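Local atomic coordinates of aeromonas extracellular serine protease (Aeromonas sobria, PDB entry 3WQB), a protein that cleaves peptide bonds that follow paired basic residues, one of them lysine, as a calcium-binding secreted serine protease of the furin subfamily and probable virulence factor. Residues E492-S495 with T499-I502; G545-E550 with W588-L593. The protein carries 1 engineered substitution. All blocks are in the same frame, centred on the assembly; numbering follows the deposited sequence.

Interaction 1 (E492-S495 with T499-I502)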
loop_
_atom_site.group_PDB
_atom_site.type_symbol
_atom_site.label_atom_id
_atom_site.label_comp_id
_atom_site.label_asym_id
_atom_site.label_seq_id
_atom_site.Cartn_x
_atom_site.Cartn_y
_atom_site.Cartn_z
ATOM N N GLU A 492 -9.041 14.688 11.493
ATOM C CA GLU A 492 -10.340 14.195 11.044
ATOM C C GLU A 492 -10.949 15.150 10.023
ATOM O O GLU A 492 -10.712 16.352 10.069
ATOM C CB GLU A 492 -11.255 14.051 12.261
ATOM C CG GLU A 492 -12.494 13.179 12.097
ATOM C CD GLU A 492 -13.100 12.725 13.435
ATOM O OE1 GLU A 492 -14.164 12.066 13.400
ATOM O OE2 GLU A 492 -12.523 13.000 14.521
ATOM N N LEU A 493 -11.735 14.600 9.108
ATOM C CA LEU A 493 -12.398 15.376 8.065
ATOM C C LEU A 493 -13.902 15.142 8.121
ATOM O O LEU A 493 -14.352 14.004 8.312
ATOM C CB LEU A 493 -11.858 14.991 6.693
ATOM C CG LEU A 493 -12.325 15.806 5.480
ATOM C CD1 LEU A 493 -11.840 17.247 5.565
ATOM C CD2 LEU A 493 -11.867 15.162 4.177
ATOM N N VAL A 494 -14.676 16.220 7.963
ATOM C CA VAL A 494 -16.137 16.164 8.025
ATOM C C VAL A 494 -16.725 16.659 6.698
ATOM O O VAL A 494 -16.350 17.725 6.201
ATOM C CB VAL A 494 -16.692 17.021 9.201
ATOM C CG1 VAL A 494 -18.188 16.786 9.395
ATOM C CG2 VAL A 494 -15.946 16.748 10.522
ATOM N N SER A 495 -17.631 15.880 6.116
ATOM C CA SER A 495 -18.255 16.235 4.840
ATOM C C SER A 495 -19.485 17.128 5.044
ATOM O O SER A 495 -19.967 17.270 6.170
ATOM C CB SER A 495 -18.655 14.961 4.087
ATOM O OG SER A 495 -19.798 14.357 4.674
ATOM N N THR A 499 -20.809 13.529 7.737
ATOM C CA THR A 499 -20.025 12.288 7.839
ATOM C C THR A 499 -18.585 12.584 8.259
ATOM O O THR A 499 -17.983 13.550 7.796
ATOM C CB THR A 499 -20.019 11.569 6.485
ATOM O OG1 THR A 499 -21.366 11.455 6.019
ATOM C CG2 THR A 499 -19.390 10.176 6.577
ATOM N N ARG A 500 -18.034 11.756 9.137
ATOM C CA ARG A 500 -16.683 11.994 9.639
ATOM C C ARG A 500 -15.731 10.886 9.221
ATOM O O ARG A 500 -16.142 9.717 9.093
ATOM C CB ARG A 500 -16.702 12.075 11.165
ATOM C CG ARG A 500 -17.585 13.189 11.707
ATOM C CD ARG A 500 -17.699 13.082 13.217
ATOM N NE ARG A 500 -16.451 13.438 13.886
ATOM C CZ ARG A 500 -16.090 14.681 14.194
ATOM N NH1 ARG A 500 -16.889 15.707 13.928
ATOM N NH2 ARG A 500 -14.937 14.893 14.800
ATOM N N SER A 501 -14.457 11.240 9.031
ATOM C CA SER A 501 -13.431 10.258 8.689
ATOM C C SER A 501 -12.125 10.645 9.358
ATOM O O SER A 501 -11.620 11.758 9.141
ATOM C CB SER A 501 -13.228 10.231 7.178
ATOM O OG SER A 501 -12.232 9.291 6.801
ATOM N N ILE A 502 -11.579 9.744 10.175
ATOM C CA ILE A 502 -10.286 9.983 10.796
ATOM C C ILE A 502 -9.186 9.714 9.765
ATOM O O ILE A 502 -8.981 8.579 9.333
ATOM C CB ILE A 502 -10.113 9.145 12.079
ATOM C CG1 ILE A 502 -11.114 9.629 13.137
ATOM C CG2 ILE A 502 -8.670 9.203 12.580
ATOM C CD1 ILE A 502 -11.299 8.693 14.322
#

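Interaction 2 (G545-E550 with W588-L593)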
loop_
_atom_site.group_PDB
_atom_site.type_symbol
_atom_site.label_atom_id
_atom_site.label_comp_id
_atom_site.label_asym_id
_atom_site.label_seq_id
_atom_site.Cartn_x
_atom_site.Cartn_y
_atom_site.Cartn_z
ATOM N N GLY A 545 -20.991 21.785 -0.619
ATOM C CA GLY A 545 -21.144 22.290 0.730
ATOM C C GLY A 545 -19.820 22.383 1.447
ATOM O O GLY A 545 -18.749 22.334 0.829
ATOM N N THR A 546 -19.898 22.514 2.765
ATOM C CA THR A 546 -18.714 22.755 3.564
ATOM C C THR A 546 -18.053 21.473 4.057
ATOM O O THR A 546 -18.729 20.547 4.527
ATOM C CB THR A 546 -19.009 23.675 4.764
ATOM O OG1 THR A 546 -20.165 23.204 5.471
ATOM C CG2 THR A 546 -19.273 25.116 4.312
ATOM N N TRP A 547 -16.735 21.442 3.915
ATOM C CA TRP A 547 -15.877 20.377 4.426
ATOM C C TRP A 547 -14.991 20.943 5.528
ATOM O O TRP A 547 -14.420 22.026 5.379
ATOM C CB TRP A 547 -14.999 19.848 3.301
ATOM C CG TRP A 547 -15.734 19.105 2.228
ATOM C CD1 TRP A 547 -16.466 19.638 1.207
ATOM C CD2 TRP A 547 -15.756 17.689 2.048
ATOM N NE1 TRP A 547 -16.972 18.631 0.413
ATOM C CE2 TRP A 547 -16.542 17.424 0.906
ATOM C CE3 TRP A 547 -15.188 16.612 2.754
ATOM C CZ2 TRP A 547 -16.788 16.119 0.456
ATOM C CZ3 TRP A 547 -15.434 15.320 2.311
ATOM C CH2 TRP A 547 -16.221 15.087 1.164
ATOM N N ARG A 548 -14.877 20.226 6.638
ATOM C CA ARG A 548 -14.135 20.731 7.785
ATOM C C ARG A 548 -13.004 19.802 8.209
ATOM O O ARG A 548 -13.215 18.605 8.408
ATOM C CB ARG A 548 -15.088 20.978 8.963
ATOM C CG ARG A 548 -14.420 21.509 10.224
ATOM C CD ARG A 548 -15.430 21.848 11.301
ATOM N NE ARG A 548 -16.031 20.672 11.930
ATOM C CZ ARG A 548 -17.290 20.274 11.746
ATOM N NH1 ARG A 548 -18.087 20.942 10.917
ATOM N NH2 ARG A 548 -17.751 19.195 12.374
ATOM N N LEU A 549 -11.805 20.359 8.327
ATOM C CA LEU A 549 -10.676 19.636 8.899
ATOM C C LEU A 549 -10.599 19.920 10.389
ATOM O O LEU A 549 -10.745 21.066 10.819
ATOM C CB LEU A 549 -9.373 20.073 8.235
ATOM C CG LEU A 549 -8.140 19.246 8.605
ATOM C CD1 LEU A 549 -8.161 17.897 7.889
ATOM C CD2 LEU A 549 -6.880 20.014 8.271
ATOM N N GLU A 550 -10.367 18.871 11.171
ATOM C CA GLU A 550 -10.264 18.998 12.616
ATOM C C GLU A 550 -8.948 18.392 13.060
ATOM O O GLU A 550 -8.621 17.283 12.653
ATOM C CB GLU A 550 -11.429 18.271 13.300
ATOM C CG GLU A 550 -12.770 18.941 13.108
ATOM C CD GLU A 550 -13.893 18.300 13.899
ATOM O OE1 GLU A 550 -13.692 17.236 14.534
ATOM O OE2 GLU A 550 -14.994 18.881 13.900
ATOM N N TRP A 588 -4.200 23.845 4.957
ATOM C CA TRP A 588 -4.568 22.556 4.412
ATOM C C TRP A 588 -5.163 22.764 3.039
ATOM O O TRP A 588 -5.579 23.878 2.703
ATOM C CB TRP A 588 -5.518 21.788 5.334
ATOM C CG TRP A 588 -6.902 22.343 5.463
ATOM C CD1 TRP A 588 -7.265 23.535 6.022
ATOM C CD2 TRP A 588 -8.117 21.706 5.047
ATOM N NE1 TRP A 588 -8.623 23.683 5.973
ATOM C CE2 TRP A 588 -9.175 22.575 5.381
ATOM C CE3 TRP A 588 -8.410 20.494 4.404
ATOM C CZ2 TRP A 588 -10.510 22.260 5.119
ATOM C CZ3 TRP A 588 -9.736 20.178 4.150
ATOM C CH2 TRP A 588 -10.770 21.057 4.509
ATOM N N SER A 589 -5.189 21.695 2.250
ATOM C CA SER A 589 -5.773 21.730 0.923
ATOM C C SER A 589 -6.673 20.520 0.741
ATOM O O SER A 589 -6.402 19.449 1.280
ATOM C CB SER A 589 -4.686 21.743 -0.151
ATOM O OG SER A 589 -3.875 22.892 -0.038
ATOM N N LEU A 590 -7.737 20.709 -0.030
ATOM C CA LEU A 590 -8.726 19.669 -0.283
ATOM C C LEU A 590 -8.885 19.425 -1.771
ATOM O O LEU A 590 -9.060 20.373 -2.545
ATOM C CB LEU A 590 -10.086 20.076 0.317
ATOM C CG LEU A 590 -11.273 19.142 0.087
ATOM C CD1 LEU A 590 -11.055 17.775 0.743
ATOM C CD2 LEU A 590 -12.548 19.778 0.609
ATOM N N ARG A 591 -8.825 18.153 -2.157
ATOM C CA ARG A 591 -9.139 17.755 -3.517
ATOM C C ARG A 591 -10.228 16.701 -3.516
ATOM O O ARG A 591 -10.085 15.634 -2.908
ATOM C CB ARG A 591 -7.909 17.242 -4.272
ATOM C CG ARG A 591 -8.226 16.981 -5.732
ATOM C CD ARG A 591 -6.993 16.755 -6.542
ATOM N NE ARG A 591 -7.149 17.388 -7.843
ATOM C CZ ARG A 591 -6.240 17.370 -8.808
ATOM N NH1 ARG A 591 -5.092 16.731 -8.628
ATOM N NH2 ARG A 591 -6.488 17.993 -9.957
ATOM N N VAL A 592 -11.329 17.007 -4.191
ATOM C CA VAL A 592 -12.397 16.033 -4.365
ATOM C C VAL A 592 -12.253 15.331 -5.727
ATOM O O VAL A 592 -12.129 15.989 -6.764
ATOM C CB VAL A 592 -13.780 16.700 -4.234
ATOM C CG1 VAL A 592 -14.877 15.667 -4.366
ATOM C CG2 VAL A 592 -13.915 17.403 -2.889
ATOM N N LEU A 593 -12.254 13.996 -5.704
ATOM C CA LEU A 593 -12.226 13.171 -6.914
ATOM C C LEU A 593 -13.568 12.459 -7.016
ATOM O O LEU A 593 -14.000 11.807 -6.069
ATOM C CB LEU A 593 -11.089 12.146 -6.830
ATOM C CG LEU A 593 -9.679 12.718 -6.693
ATOM C CD1 LEU A 593 -9.283 12.876 -5.244
ATOM C CD2 LEU A 593 -8.715 11.787 -7.408
#

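Interaction 1 (E492-S495 with T499-I502)
NE of Arg-500 lies 2.7 Å from OE1 of Glu-492, the core of a salt bridge laid diagonally across a beta hairpin. NH2 of the same arginine adds a weak bond to OE2. The two planes are 79° apart: OE1 lies near the guanidinium edge, yet NE meets it from above the carboxylate plane. Glu-492 reaches this position because its CG is anti to the backbone N (chi1 -162°) and the chain beyond runs extended; the arginine chain instead bends at chi3, crossing it at about a right angle. One face of the guanidinium is covered by Val-494, whose CG2 lies 3.7 Å from NH1, and CG1 of Ile-502 packs against CD of Glu-492.

The backbone supplies the regular part of the hairpin. Leu-493 and Ser-501 form an antiparallel hydrogen-bonded pair, N of Leu-493 to O of Ser-501 at 2.8 Å and N of Ser-501 to O of Leu-493 at 2.9 Å. Toward the turn, N of Ser-495 donates to O of Thr-499 at 2.9 Å. OG of Ser-495 takes a weak bond from N of Thr-499; the hydroxyls of both residues are hydrogen-bonded to the carboxylate of Glu-541.

Strand 500-502 is an edge strand of a four-stranded antiparallel sheet in the P-domain, and strand 489-494 bonds on to strand 545-553. On one face Leu-493 packs inward against Val-475 and Val-477 of strand 471-482; on the other, Glu-550 of strand 545-553 forms a second salt bridge with Arg-500.

Interaction 2 (G545-E550 with W588-L593)
Leu-549 packs over one face of the indole of Trp-588, and this pair is the closely packed end of a contact made mostly by side chains. CB of Leu-549 sits 3.7 Å from the centroid of the six-membered ring of Trp-588, 8° from the ring normal, a CH-pi contact almost exactly over the centre. Its CD2 reaches further along the same face, 3.6 Å from CG of the tryptophan. The indole is brought under the leucine by an uncommon torsion, chi1 69°, which sets CG between the backbone N and the carbonyl carbon. The backbone O of Trp-547 lies at the ring's far edge, in its plane, 3.9 Å from CH2 of Trp-588, while NE1 is satisfied by the hydroxyl of Ser-462.

A second CH-pi contact runs the other way across the interface: CD2 of Leu-590 comes 3.6 Å from CG of Trp-547 and stands over the five-membered ring. The fit slackens toward Val-592, which points inward but whose CG2 stays 4.6 Å from CZ2 of Trp-547. On the outer side, Arg-548 turns away from the interface and holds Glu-550 side-on. NE of Arg-548 lies 2.9 Å from OE2 of Glu-550. The arginine's NH2 bonds to the same oxygen. Arg-548 is partly exposed, whereas the four residues that touch across the contact are all buried.

No hydrogen bond joins the two strands, which face each other from different sheets, as in a beta sandwich; the axes of the short segments come within 9.3 Å, their N-to-C directions 137° apart. Strand 545-553 lies between 460-466 and 489-494 in one sheet, strand 583-595 beside 436-444 and 471-482 in the other, and Val-475 and Val-479 of strand 471-482 pack on Trp-547 and Leu-549.

Read from the N terminus, the P-domain illustrates how local and distant closures combine in a beta sandwich. Interaction 1 comes first, closing a three-residue turn between adjacent strands of one sheet. Interaction 2 opens only after that hairpin is complete and spans 37 intervening residues, so the two stand in series, neither nesting nor crossing. They nevertheless adjoin, with centres about 9 Å apart, because strands 489-494 and 545-553 are neighbours: O of Glu-492 lies 2.8 Å from N of Glu-550, a probable hydrogen bond between them. Interaction 1 thus builds the edge of one sheet, and interaction 2 fastens that same sheet to the opposing one.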